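Local coordinates for protein glycosyl hydrolase (PDB 7LR8) that probably hydrolyses the beta-1,4-linked mannosyl-N-acetylglucosamine core disaccharide released when bacteria break down N-glycans, as a family GH5 glycosidase, at residues R39-V45 with A83-L89; V168-G174 with P208-H213; S306-D310 with Q328-K333; A359-D363 with V382-F386. The protein carries 1 engineered substitution. One frame throughout, in Å; residues are numbered along the deposited sequence.

Contact 1: R39-V45 with A83-L89; sequences RADLDSV and AAGERGL. With SO4 (sulfate ion), chain I.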
loop_
_atom_site.group_PDB
_atom_site.type_symbol
_atom_site.label_atom_id
_atom_site.label_comp_id
_atom_site.label_asym_id
_atom_site.label_seq_id
_atom_site.Cartn_x
_atom_site.Cartn_y
_atom_site.Cartn_z
ATOM N N ARG B 39 -2.519 22.799 -13.817
ATOM C CA ARG B 39 -2.569 23.717 -14.956
ATOM C C ARG B 39 -1.222 24.396 -15.186
ATOM O O ARG B 39 -0.764 24.516 -16.330
ATOM C CB ARG B 39 -3.660 24.759 -14.731
ATOM C CG ARG B 39 -5.085 24.253 -14.953
ATOM C CD ARG B 39 -6.072 25.202 -14.281
ATOM N NE ARG B 39 -7.463 24.918 -14.628
ATOM C CZ ARG B 39 -8.485 25.111 -13.803
ATOM N NH1 ARG B 39 -8.268 25.568 -12.575
ATOM N NH2 ARG B 39 -9.723 24.833 -14.198
ATOM N N ALA B 40 -0.574 24.855 -14.113
ATOM C CA ALA B 40 0.733 25.492 -14.264
ATOM C C ALA B 40 1.769 24.500 -14.780
ATOM O O ALA B 40 2.610 24.850 -15.616
ATOM C CB ALA B 40 1.174 26.093 -12.931
ATOM N N ASP B 41 1.723 23.254 -14.280
ATOM C CA ASP B 41 2.576 22.191 -14.805
ATOM C C ASP B 41 2.371 22.014 -16.303
ATOM O O ASP B 41 3.336 22.007 -17.083
ATOM C CB ASP B 41 2.276 20.865 -14.094
ATOM C CG ASP B 41 2.909 20.760 -12.711
ATOM O OD1 ASP B 41 3.697 21.648 -12.316
ATOM O OD2 ASP B 41 2.616 19.749 -12.030
ATOM N N LEU B 42 1.111 21.854 -16.720
ATOM C CA LEU B 42 0.818 21.621 -18.128
ATOM C C LEU B 42 1.119 22.859 -18.970
ATOM O O LEU B 42 1.525 22.728 -20.129
ATOM C CB LEU B 42 -0.637 21.163 -18.291
ATOM C CG LEU B 42 -0.945 19.843 -17.561
ATOM C CD1 LEU B 42 -2.408 19.434 -17.722
ATOM C CD2 LEU B 42 -0.022 18.725 -18.027
ATOM N N ASP B 43 0.968 24.060 -18.403
ATOM C CA ASP B 43 1.409 25.265 -19.104
ATOM C C ASP B 43 2.875 25.159 -19.499
ATOM O O ASP B 43 3.258 25.503 -20.625
ATOM C CB ASP B 43 1.215 26.502 -18.229
ATOM C CG ASP B 43 -0.202 26.983 -18.196
ATOM O OD1 ASP B 43 -1.021 26.532 -19.026
ATOM O OD2 ASP B 43 -0.490 27.832 -17.332
ATOM N N SER B 44 3.716 24.692 -18.575
ATOM C CA SER B 44 5.143 24.650 -18.859
ATOM C C SER B 44 5.472 23.558 -19.866
ATOM O O SER B 44 6.487 23.649 -20.569
ATOM C CB SER B 44 5.947 24.467 -17.560
ATOM O OG SER B 44 5.730 23.202 -16.969
ATOM N N VAL B 45 4.629 22.530 -19.949
ATOM C CA VAL B 45 4.809 21.464 -20.929
ATOM C C VAL B 45 4.401 21.938 -22.318
ATOM O O VAL B 45 5.121 21.725 -23.305
ATOM C CB VAL B 45 4.001 20.226 -20.498
ATOM C CG1 VAL B 45 3.902 19.210 -21.629
ATOM C CG2 VAL B 45 4.621 19.609 -19.238
ATOM N N ALA B 83 -7.860 19.812 -18.400
ATOM C CA ALA B 83 -6.797 20.815 -18.358
ATOM C C ALA B 83 -5.766 20.553 -19.448
ATOM O O ALA B 83 -5.250 21.492 -20.078
ATOM C CB ALA B 83 -6.138 20.827 -16.973
ATOM N N ALA B 84 -5.475 19.279 -19.712
ATOM C CA ALA B 84 -4.538 18.948 -20.778
ATOM C C ALA B 84 -5.113 19.306 -22.141
ATOM O O ALA B 84 -4.439 19.948 -22.951
ATOM C CB ALA B 84 -4.173 17.463 -20.710
ATOM N N GLY B 85 -6.370 18.924 -22.407
ATOM C CA GLY B 85 -6.953 19.212 -23.716
ATOM C C GLY B 85 -6.994 20.693 -24.049
ATOM O O GLY B 85 -6.774 21.088 -25.202
ATOM N N GLU B 86 -7.292 21.532 -23.051
ATOM C CA GLU B 86 -7.294 22.980 -23.264
ATOM C C GLU B 86 -5.960 23.466 -23.798
ATOM O O GLU B 86 -5.906 24.435 -24.563
ATOM C CB GLU B 86 -7.594 23.717 -21.965
ATOM C CG GLU B 86 -8.968 23.536 -21.455
ATOM C CD GLU B 86 -9.169 24.249 -20.150
ATOM O OE1 GLU B 86 -8.184 24.447 -19.404
ATOM O OE2 GLU B 86 -10.323 24.600 -19.867
ATOM N N ARG B 87 -4.876 22.839 -23.361
ATOM C CA ARG B 87 -3.521 23.217 -23.725
ATOM C C ARG B 87 -3.012 22.443 -24.929
ATOM O O ARG B 87 -1.813 22.481 -25.218
ATOM C CB ARG B 87 -2.596 23.027 -22.518
ATOM C CG ARG B 87 -2.879 24.062 -21.433
ATOM C CD ARG B 87 -2.634 23.600 -19.989
ATOM N NE ARG B 87 -2.998 24.706 -19.108
ATOM C CZ ARG B 87 -4.230 24.936 -18.674
ATOM N NH1 ARG B 87 -5.215 24.110 -19.000
ATOM N NH2 ARG B 87 -4.478 25.988 -17.908
ATOM N N GLY B 88 -3.905 21.762 -25.646
ATOM C CA GLY B 88 -3.510 21.038 -26.837
ATOM C C GLY B 88 -2.742 19.770 -26.551
ATOM O O GLY B 88 -1.951 19.330 -27.391
ATOM N N LEU B 89 -2.955 19.165 -25.381
ATOM C CA LEU B 89 -2.278 17.935 -24.989
ATOM C C LEU B 89 -3.318 16.821 -24.938
ATOM O O LEU B 89 -4.245 16.869 -24.122
ATOM C CB LEU B 89 -1.581 18.094 -23.640
ATOM C CG LEU B 89 -0.597 19.265 -23.572
ATOM C CD1 LEU B 89 -0.206 19.527 -22.124
ATOM C CD2 LEU B 89 0.630 18.959 -24.423
HETATM S S SO4 I . -11.993 26.762 -11.930
HETATM O O1 SO4 I . -12.790 26.577 -10.719
HETATM O O2 SO4 I . -12.810 27.405 -12.955
HETATM O O3 SO4 I . -10.838 27.603 -11.630
HETATM O O4 SO4 I . -11.535 25.460 -12.408
HETATM O O HOH W 1 -8.893 23.400 -16.761
HETATM O O HOH W 2 -2.746 27.956 -16.316
#
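Arginine side chains often do two jobs at a helix interface, and Arg-87 is a clear case. With chi1 at m and chi4 near 86°, its aliphatic part lies along Leu-42, CD to CB 3.6 Å, while the guanidinium reaches Asp-43, NE to OD1 2.7 Å, in a salt bridge. Its NH1 turns back to Ala-83 O (2.8 Å) and Glu-86 OE1 (3.0 Å), and Arg-39 CG lies over one face of the group, 3.5 Å from Arg-87 NH2. Helices 35-46 and 71-86 follow strands 15-19 and 52-55, the first two of the GH5 (beta/alpha)8 barrel. The latter helix ends in a Schellman motif with Gly-88 at C-prime, and Leu-89 N bonds Ala-84 O at 3.0 Å. That turn brings Leu-89 CD1 to Val-45 CG1 at 4.1 Å, while Leu-42, mt, sets CD1 4.0 Å from Ala-84 CB. Arg-39, extended, sends NH2 to within 2.6 Å of O4 of a sulfate probably from the crystallisation liquor; water 1 joins its NE to Glu-86 OE1.

Contact 2: V168-G174 with P208-H213; sequences VTPEQAG and PFTPAH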
loop_
_atom_site.group_PDB
_atom_site.type_symbol
_atom_site.label_atom_id
_atom_site.label_comp_id
_atom_site.label_asym_id
_atom_site.label_seq_id
_atom_site.Cartn_x
_atom_site.Cartn_y
_atom_site.Cartn_z
ATOM N N VAL B 168 3.549 -16.086 -13.328
ATOM C CA VAL B 168 2.563 -16.447 -14.339
ATOM C C VAL B 168 3.288 -17.075 -15.515
ATOM O O VAL B 168 4.447 -16.759 -15.792
ATOM C CB VAL B 168 1.749 -15.223 -14.817
ATOM C CG1 VAL B 168 0.632 -14.951 -13.859
ATOM C CG2 VAL B 168 2.671 -14.001 -14.985
ATOM N N THR B 169 2.587 -17.951 -16.221
ATOM C CA THR B 169 3.111 -18.484 -17.465
ATOM C C THR B 169 2.889 -17.456 -18.565
ATOM O O THR B 169 2.080 -16.540 -18.409
ATOM C CB THR B 169 2.416 -19.793 -17.833
ATOM O OG1 THR B 169 1.058 -19.532 -18.222
ATOM C CG2 THR B 169 2.433 -20.758 -16.655
ATOM N N PRO B 170 3.611 -17.570 -19.681
ATOM C CA PRO B 170 3.324 -16.671 -20.811
ATOM C C PRO B 170 1.885 -16.757 -21.288
ATOM O O PRO B 170 1.284 -15.727 -21.609
ATOM C CB PRO B 170 4.320 -17.137 -21.880
ATOM C CG PRO B 170 5.470 -17.692 -21.083
ATOM C CD PRO B 170 4.827 -18.375 -19.909
ATOM N N GLU B 171 1.296 -17.958 -21.310
ATOM C CA GLU B 171 -0.094 -18.080 -21.740
ATOM C C GLU B 171 -1.035 -17.327 -20.805
ATOM O O GLU B 171 -1.993 -16.690 -21.260
ATOM C CB GLU B 171 -0.501 -19.553 -21.832
ATOM C CG GLU B 171 -1.871 -19.765 -22.471
ATOM C CD GLU B 171 -2.570 -21.025 -21.981
ATOM O OE1 GLU B 171 -1.879 -21.930 -21.466
ATOM O OE2 GLU B 171 -3.811 -21.109 -22.112
ATOM N N GLN B 172 -0.785 -17.396 -19.490
ATOM C CA GLN B 172 -1.614 -16.657 -18.545
ATOM C C GLN B 172 -1.412 -15.154 -18.688
ATOM O O GLN B 172 -2.365 -14.378 -18.539
ATOM C CB GLN B 172 -1.307 -17.094 -17.116
ATOM C CG GLN B 172 -1.722 -18.518 -16.805
ATOM C CD GLN B 172 -1.204 -18.987 -15.457
ATOM O OE1 GLN B 172 -0.090 -18.660 -15.062
ATOM N NE2 GLN B 172 -2.016 -19.761 -14.746
ATOM N N ALA B 173 -0.182 -14.726 -18.977
ATOM C CA ALA B 173 0.075 -13.305 -19.191
ATOM C C ALA B 173 -0.705 -12.786 -20.398
ATOM O O ALA B 173 -1.337 -11.722 -20.334
ATOM C CB ALA B 173 1.578 -13.063 -19.366
ATOM N N GLY B 174 -0.657 -13.523 -21.511
ATOM C CA GLY B 174 -1.387 -13.109 -22.699
ATOM C C GLY B 174 -2.887 -13.078 -22.480
ATOM O O GLY B 174 -3.573 -12.157 -22.935
ATOM N N PRO B 208 7.861 -13.908 -18.316
ATOM C CA PRO B 208 6.552 -14.379 -18.806
ATOM C C PRO B 208 5.940 -13.486 -19.863
ATOM O O PRO B 208 5.125 -13.962 -20.666
ATOM C CB PRO B 208 5.681 -14.397 -17.538
ATOM C CG PRO B 208 6.631 -14.363 -16.402
ATOM C CD PRO B 208 7.835 -13.602 -16.877
ATOM N N PHE B 209 6.267 -12.200 -19.859
ATOM C CA PHE B 209 5.759 -11.278 -20.860
ATOM C C PHE B 209 6.739 -11.282 -22.019
ATOM O O PHE B 209 7.943 -11.099 -21.813
ATOM C CB PHE B 209 5.579 -9.879 -20.268
ATOM C CG PHE B 209 4.349 -9.744 -19.395
ATOM C CD1 PHE B 209 4.355 -10.192 -18.079
ATOM C CD2 PHE B 209 3.196 -9.146 -19.889
ATOM C CE1 PHE B 209 3.214 -10.062 -17.271
ATOM C CE2 PHE B 209 2.055 -9.012 -19.097
ATOM C CZ PHE B 209 2.062 -9.475 -17.782
ATOM N N THR B 210 6.237 -11.552 -23.221
ATOM C CA THR B 210 7.098 -11.874 -24.348
ATOM C C THR B 210 7.120 -10.758 -25.386
ATOM O O THR B 210 6.271 -9.857 -25.373
ATOM C CB THR B 210 6.633 -13.171 -25.025
ATOM O OG1 THR B 210 5.355 -12.955 -25.644
ATOM C CG2 THR B 210 6.526 -14.312 -24.004
ATOM N N PRO B 211 8.093 -10.780 -26.304
ATOM C CA PRO B 211 8.027 -9.841 -27.435
ATOM C C PRO B 211 6.751 -9.992 -28.242
ATOM O O PRO B 211 6.188 -8.999 -28.715
ATOM C CB PRO B 211 9.263 -10.203 -28.264
ATOM C CG PRO B 211 10.207 -10.867 -27.290
ATOM C CD PRO B 211 9.319 -11.602 -26.328
ATOM N N ALA B 212 6.273 -11.221 -28.408
ATOM C CA ALA B 212 5.029 -11.430 -29.141
ATOM C C ALA B 212 3.853 -10.735 -28.456
ATOM O O ALA B 212 2.997 -10.149 -29.133
ATOM C CB ALA B 212 4.763 -12.926 -29.293
ATOM N N HIS B 213 3.785 -10.790 -27.116
ATOM C CA HIS B 213 2.707 -10.094 -26.411
ATOM C C HIS B 213 2.734 -8.600 -26.713
ATOM O O HIS B 213 1.685 -7.987 -26.949
ATOM C CB HIS B 213 2.809 -10.288 -24.896
ATOM C CG HIS B 213 2.644 -11.699 -24.416
ATOM N ND1 HIS B 213 3.274 -12.160 -23.280
ATOM C CD2 HIS B 213 1.888 -12.728 -24.870
ATOM C CE1 HIS B 213 2.940 -13.420 -23.073
ATOM N NE2 HIS B 213 2.098 -13.790 -24.020
#
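Because proline carries no backbone N-H, it can pack its ring closely against a neighbouring turn, as Pro-208 illustrates. Its CB lies 3.2 Å from Val-168 O and 4.0 Å from Val-168 CG2, and its carbonyl O receives a CA-H...O contact from Pro-170 CA at 3.3 Å. The model provides this buried oxygen with no conventional partner. At Phe-209 the CA-CB bond points away from 168-174, yet the ring swings back so that Ala-173 CB sits over its face, 3.9 Å from the centroid and 8° off the normal, a well-centred CH-pi contact. The same ring touches Leu-177, one turn further along.

Each segment runs from a loop into the first turn of a helix of the (beta/alpha)8 barrel domain, 170-187 after strand 145-152, the short 211-216 between strands 194-196 and 221-225; a threonine caps each helix. Thr-169 and Gln-172 form a capping box, Gln-172 N to Thr-169 OG1 3.1 Å and Thr-169 N to Gln-172 OE1 3.0 Å. Thr-210 OG1 accepts from His-213 N at 3.1 Å, while its CG2 packs 4.2 Å from Pro-170 CB. Pro-211 then opens helix 211-216, its ring against Trp-256. His-213 CE1 comes 3.2 Å from Pro-170 O, near the ring plane, and Gly-174 CA lies off-centre over one face, 4.2 Å from the centroid, the missing side chain leaving room for the imidazole.

Contact 3: S306-D310 with Q328-K333; sequences SHDVD and QDRRVK. With SO4 (sulfate ion), chain J.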
loop_
_atom_site.group_PDB
_atom_site.type_symbol
_atom_site.label_atom_id
_atom_site.label_comp_id
_atom_site.label_asym_id
_atom_site.label_seq_id
_atom_site.Cartn_x
_atom_site.Cartn_y
_atom_site.Cartn_z
ATOM N N SER B 306 8.301 14.981 -17.267
ATOM C CA SER B 306 8.055 16.413 -17.422
ATOM C C SER B 306 8.827 17.216 -16.377
ATOM O O SER B 306 9.518 18.192 -16.714
ATOM C CB SER B 306 6.552 16.692 -17.344
ATOM O OG SER B 306 6.023 16.388 -16.065
ATOM N N HIS B 307 8.753 16.798 -15.108
ATOM C CA HIS B 307 9.259 17.589 -13.998
ATOM C C HIS B 307 10.136 16.756 -13.079
ATOM O O HIS B 307 9.852 15.584 -12.812
ATOM C CB HIS B 307 8.107 18.199 -13.200
ATOM C CG HIS B 307 7.342 19.238 -13.957
ATOM N ND1 HIS B 307 6.311 18.925 -14.819
ATOM C CD2 HIS B 307 7.481 20.585 -14.008
ATOM C CE1 HIS B 307 5.836 20.036 -15.354
ATOM N NE2 HIS B 307 6.534 21.057 -14.886
ATOM N N ASP B 308 11.201 17.384 -12.596
ATOM C CA ASP B 308 12.030 16.797 -11.557
ATOM C C ASP B 308 11.180 16.416 -10.356
ATOM O O ASP B 308 10.145 17.032 -10.075
ATOM C CB ASP B 308 13.099 17.792 -11.092
ATOM C CG ASP B 308 14.263 17.942 -12.072
ATOM O OD1 ASP B 308 14.461 17.069 -12.945
ATOM O OD2 ASP B 308 14.977 18.955 -11.946
ATOM N N VAL B 309 11.650 15.396 -9.618
ATOM C CA VAL B 309 11.016 14.966 -8.373
ATOM C C VAL B 309 11.571 15.793 -7.224
ATOM O O VAL B 309 12.779 16.069 -7.161
ATOM C CB VAL B 309 11.239 13.461 -8.136
ATOM C CG1 VAL B 309 10.511 12.997 -6.861
ATOM C CG2 VAL B 309 10.760 12.662 -9.348
ATOM N N ASP B 310 10.685 16.212 -6.321
ATOM C CA ASP B 310 11.106 17.001 -5.169
ATOM C C ASP B 310 12.042 16.180 -4.288
ATOM O O ASP B 310 11.678 15.093 -3.830
ATOM C CB ASP B 310 9.875 17.455 -4.380
ATOM C CG ASP B 310 10.214 18.446 -3.270
ATOM O OD1 ASP B 310 11.407 18.650 -2.973
ATOM O OD2 ASP B 310 9.275 19.020 -2.687
ATOM N N GLN B 328 11.672 21.635 -10.540
ATOM C CA GLN B 328 10.569 21.667 -9.587
ATOM C C GLN B 328 9.794 22.975 -9.660
ATOM O O GLN B 328 8.567 22.985 -9.503
ATOM C CB GLN B 328 11.115 21.454 -8.179
ATOM C CG GLN B 328 11.053 20.026 -7.773
ATOM C CD GLN B 328 9.655 19.633 -7.401
ATOM O OE1 GLN B 328 9.028 20.272 -6.553
ATOM N NE2 GLN B 328 9.140 18.585 -8.039
ATOM N N ASP B 329 10.488 24.094 -9.866
ATOM C CA ASP B 329 9.817 25.375 -10.018
ATOM C C ASP B 329 9.489 25.693 -11.471
ATOM O O ASP B 329 9.294 26.864 -11.802
ATOM C CB ASP B 329 10.652 26.501 -9.398
ATOM C CG ASP B 329 12.138 26.328 -9.629
ATOM O OD1 ASP B 329 12.555 26.230 -10.801
ATOM O OD2 ASP B 329 12.895 26.296 -8.635
ATOM N N ARG B 330 9.445 24.673 -12.339
ATOM C CA ARG B 330 8.939 24.771 -13.711
ATOM C C ARG B 330 9.845 25.601 -14.618
ATOM O O ARG B 330 9.369 26.295 -15.519
ATOM C CB ARG B 330 7.508 25.319 -13.744
ATOM C CG ARG B 330 6.539 24.494 -12.892
ATOM C CD ARG B 330 5.136 25.060 -12.955
ATOM N NE ARG B 330 4.209 24.343 -12.090
ATOM C CZ ARG B 330 3.755 24.800 -10.928
ATOM N NH1 ARG B 330 4.141 25.987 -10.476
ATOM N NH2 ARG B 330 2.897 24.076 -10.223
ATOM N N ARG B 331 11.154 25.531 -14.410
ATOM C CA ARG B 331 12.095 26.193 -15.299
ATOM C C ARG B 331 12.674 25.177 -16.276
ATOM O O ARG B 331 12.903 24.018 -15.920
ATOM C CB ARG B 331 13.205 26.887 -14.510
ATOM C CG ARG B 331 12.668 27.835 -13.455
ATOM C CD ARG B 331 13.651 28.945 -13.130
ATOM N NE ARG B 331 13.238 30.216 -13.721
ATOM C CZ ARG B 331 13.805 30.765 -14.791
ATOM N NH1 ARG B 331 14.821 30.159 -15.390
ATOM N NH2 ARG B 331 13.360 31.923 -15.262
ATOM N N VAL B 332 12.881 25.613 -17.517
ATOM C CA VAL B 332 13.363 24.713 -18.559
ATOM C C VAL B 332 14.823 24.369 -18.298
ATOM O O VAL B 332 15.674 25.259 -18.151
ATOM C CB VAL B 332 13.177 25.343 -19.946
ATOM C CG1 VAL B 332 13.619 24.368 -21.038
ATOM C CG2 VAL B 332 11.721 25.746 -20.140
ATOM N N LYS B 333 15.115 23.084 -18.260
ATOM C CA LYS B 333 16.445 22.527 -18.079
ATOM C C LYS B 333 17.117 22.369 -19.435
ATOM O O LYS B 333 16.446 22.385 -20.475
ATOM C CB LYS B 333 16.348 21.170 -17.372
ATOM C CG LYS B 333 15.779 21.239 -15.971
ATOM C CD LYS B 333 15.469 19.845 -15.406
ATOM C CE LYS B 333 16.728 19.022 -15.205
ATOM N NZ LYS B 333 16.447 17.605 -14.821
HETATM S S SO4 J . 2.286 25.458 -7.129
HETATM O O1 SO4 J . 1.384 25.502 -5.981
HETATM O O2 SO4 J . 1.574 25.924 -8.316
HETATM O O3 SO4 J . 3.438 26.322 -6.880
HETATM O O4 SO4 J . 2.746 24.087 -7.334
HETATM O O HOH W 3 14.294 20.513 -9.749
#
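Irregular loops commonly hold their shape by pairing side chains with backbone groups, as 306-310 and 328-333 do. Both belong to the connection between strand 298-304 and helix 334-349, the last strand and helix of the barrel. Gln-328 NE2 donates to Asp-308 O at 2.8 Å and also to Ser-23 O. The Asp-308 carboxylate is divided: OD1 takes a salt bridge from Lys-333 NZ at 2.8 Å and a bond from Gly-324 N, whereas OD2 is reached by water 3 (2.8 Å), which accepts from Gln-328 N at 3.0 Å. Lys-333 NZ also bonds Gly-324 O. His-307 ND1 pairs with Ser-306 OG at 2.8 Å, and NE2 with Ser-44 OG; Arg-330 CG packs 4.0 Å from that NE2. Arg-330 NE forms a salt bridge with Asp-41, while NH2 meets O2 (3.0 Å) and O4 (2.9 Å) of a sulfate probably from the crystallisation liquor. Such a largely polar junction implies that the loop is held by specific pairing more than by apolar burial.

Contact 4: A359-D363 with V382-F386; sequences ALVVD and VFEAF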
loop_
_atom_site.group_PDB
_atom_site.type_symbol
_atom_site.label_atom_id
_atom_site.label_comp_id
_atom_site.label_asym_id
_atom_site.label_seq_id
_atom_site.Cartn_x
_atom_site.Cartn_y
_atom_site.Cartn_z
ATOM N N ALA B 359 17.693 -5.779 -43.115
ATOM C CA ALA B 359 17.154 -6.364 -41.893
ATOM C C ALA B 359 18.158 -7.322 -41.262
ATOM O O ALA B 359 18.758 -8.152 -41.956
ATOM C CB ALA B 359 15.839 -7.093 -42.168
ATOM N N LEU B 360 18.341 -7.194 -39.952
ATOM C CA LEU B 360 19.178 -8.108 -39.184
ATOM C C LEU B 360 18.318 -9.258 -38.674
ATOM O O LEU B 360 17.224 -9.030 -38.148
ATOM C CB LEU B 360 19.831 -7.374 -38.012
ATOM C CG LEU B 360 20.562 -8.210 -36.960
ATOM C CD1 LEU B 360 21.859 -8.755 -37.541
ATOM C CD2 LEU B 360 20.833 -7.381 -35.711
ATOM N N VAL B 361 18.814 -10.488 -38.822
ATOM C CA VAL B 361 18.048 -11.656 -38.391
ATOM C C VAL B 361 18.065 -11.759 -36.872
ATOM O O VAL B 361 19.131 -11.741 -36.243
ATOM C CB VAL B 361 18.603 -12.938 -39.029
ATOM C CG1 VAL B 361 17.850 -14.160 -38.488
ATOM C CG2 VAL B 361 18.510 -12.862 -40.544
ATOM N N VAL B 362 16.884 -11.903 -36.274
ATOM C CA VAL B 362 16.741 -12.068 -34.832
ATOM C C VAL B 362 16.251 -13.483 -34.562
ATOM O O VAL B 362 15.128 -13.842 -34.938
ATOM C CB VAL B 362 15.781 -11.031 -34.236
ATOM C CG1 VAL B 362 15.579 -11.280 -32.749
ATOM C CG2 VAL B 362 16.315 -9.627 -34.488
ATOM N N ASP B 363 17.088 -14.283 -33.902
ATOM C CA ASP B 363 16.770 -15.667 -33.559
ATOM C C ASP B 363 16.755 -15.754 -32.040
ATOM O O ASP B 363 17.812 -15.712 -31.404
ATOM C CB ASP B 363 17.792 -16.630 -34.167
ATOM C CG ASP B 363 17.396 -18.096 -34.012
ATOM O OD1 ASP B 363 16.500 -18.415 -33.200
ATOM O OD2 ASP B 363 18.001 -18.939 -34.705
ATOM N N VAL B 382 22.708 -10.211 -31.141
ATOM C CA VAL B 382 21.807 -9.397 -31.959
ATOM C C VAL B 382 22.015 -7.915 -31.654
ATOM O O VAL B 382 22.134 -7.084 -32.566
ATOM C CB VAL B 382 20.346 -9.835 -31.729
ATOM C CG1 VAL B 382 19.374 -8.776 -32.210
ATOM C CG2 VAL B 382 20.079 -11.156 -32.432
ATOM N N PHE B 383 22.087 -7.576 -30.363
ATOM C CA PHE B 383 22.327 -6.203 -29.926
ATOM C C PHE B 383 23.579 -5.620 -30.574
ATOM O O PHE B 383 23.541 -4.529 -31.154
ATOM C CB PHE B 383 22.458 -6.177 -28.396
ATOM C CG PHE B 383 22.592 -4.793 -27.804
ATOM C CD1 PHE B 383 23.790 -4.089 -27.880
ATOM C CD2 PHE B 383 21.519 -4.209 -27.142
ATOM C CE1 PHE B 383 23.911 -2.822 -27.334
ATOM C CE2 PHE B 383 21.637 -2.937 -26.578
ATOM C CZ PHE B 383 22.827 -2.243 -26.680
ATOM N N GLU B 384 24.704 -6.333 -30.472
ATOM C CA GLU B 384 25.968 -5.795 -30.971
ATOM C C GLU B 384 25.996 -5.755 -32.494
ATOM O O GLU B 384 26.547 -4.816 -33.080
ATOM C CB GLU B 384 27.143 -6.608 -30.424
ATOM C CG GLU B 384 27.107 -6.734 -28.907
ATOM C CD GLU B 384 28.475 -6.896 -28.269
ATOM O OE1 GLU B 384 29.380 -7.468 -28.914
ATOM O OE2 GLU B 384 28.638 -6.453 -27.111
ATOM N N ALA B 385 25.403 -6.751 -33.158
ATOM C CA ALA B 385 25.338 -6.693 -34.617
ATOM C C ALA B 385 24.476 -5.525 -35.083
ATOM O O ALA B 385 24.790 -4.886 -36.092
ATOM C CB ALA B 385 24.812 -8.009 -35.187
ATOM N N PHE B 386 23.387 -5.232 -34.371
ATOM C CA PHE B 386 22.546 -4.097 -34.752
ATOM C C PHE B 386 23.307 -2.791 -34.613
ATOM O O PHE B 386 23.215 -1.911 -35.479
ATOM C CB PHE B 386 21.271 -4.055 -33.901
ATOM C CG PHE B 386 20.300 -2.966 -34.311
ATOM C CD1 PHE B 386 20.447 -1.666 -33.836
ATOM C CD2 PHE B 386 19.228 -3.253 -35.150
ATOM C CE1 PHE B 386 19.555 -0.660 -34.217
ATOM C CE2 PHE B 386 18.325 -2.260 -35.539
ATOM C CZ PHE B 386 18.491 -0.960 -35.069
#
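Along a strand that faces a helix, alternate residues carry the packing, and strand 358-362 follows this rule. Leu-360 points toward 382-386 and does most of the work. Its CD1 meets Ala-385 CB at 3.8 Å, and its CD2 lies 3.8 Å from Phe-386 CB, at the edge of that ring, and 3.4 Å from Val-382 O, an oxygen already accepting from Phe-386 N. Val-361 points away and contributes through its backbone, O to Val-382 CG2 at 4.0 Å. Val-362 is turned sideways, yet CG2 still reaches Val-382 CG1 at 3.9 Å. The interface is thus apolar, and the segment axes run nearly antiparallel, 172° apart with a closest approach of 9.3 Å. This is the strand-helix half of a beta-alpha-beta unit completed by strand 397-400. Strand 358-362 lies central in a three-stranded parallel sheet, between 397-400 and 417-419; Pro-421 of helix 421-425 touches Leu-360, and helix 240-253 packs against helix 381-391 through Tyr-248.

Read from the N terminus, the four contacts run in series; none nests in or crosses another. Contact 1 closes a loop between helix 35-46 and the end of helix 71-86, enclosing strand 52-55 and helix 59-62. Contact 2 spans helix 170-187 and strand 194-196 to bring two helix starts together, on the opposite side of the chain's centre from contact 1. Contact 3 folds the connection after the final barrel strand back on itself and touches contact 1 through Asp-41 with Arg-330 and Ser-44 with His-307, joining the beginning and end of the barrel. Contact 4 closes the connection between strand 358-362 of the small C-terminal sheet and helix 381-391; its nearest atoms are about 8 Å from contact 2.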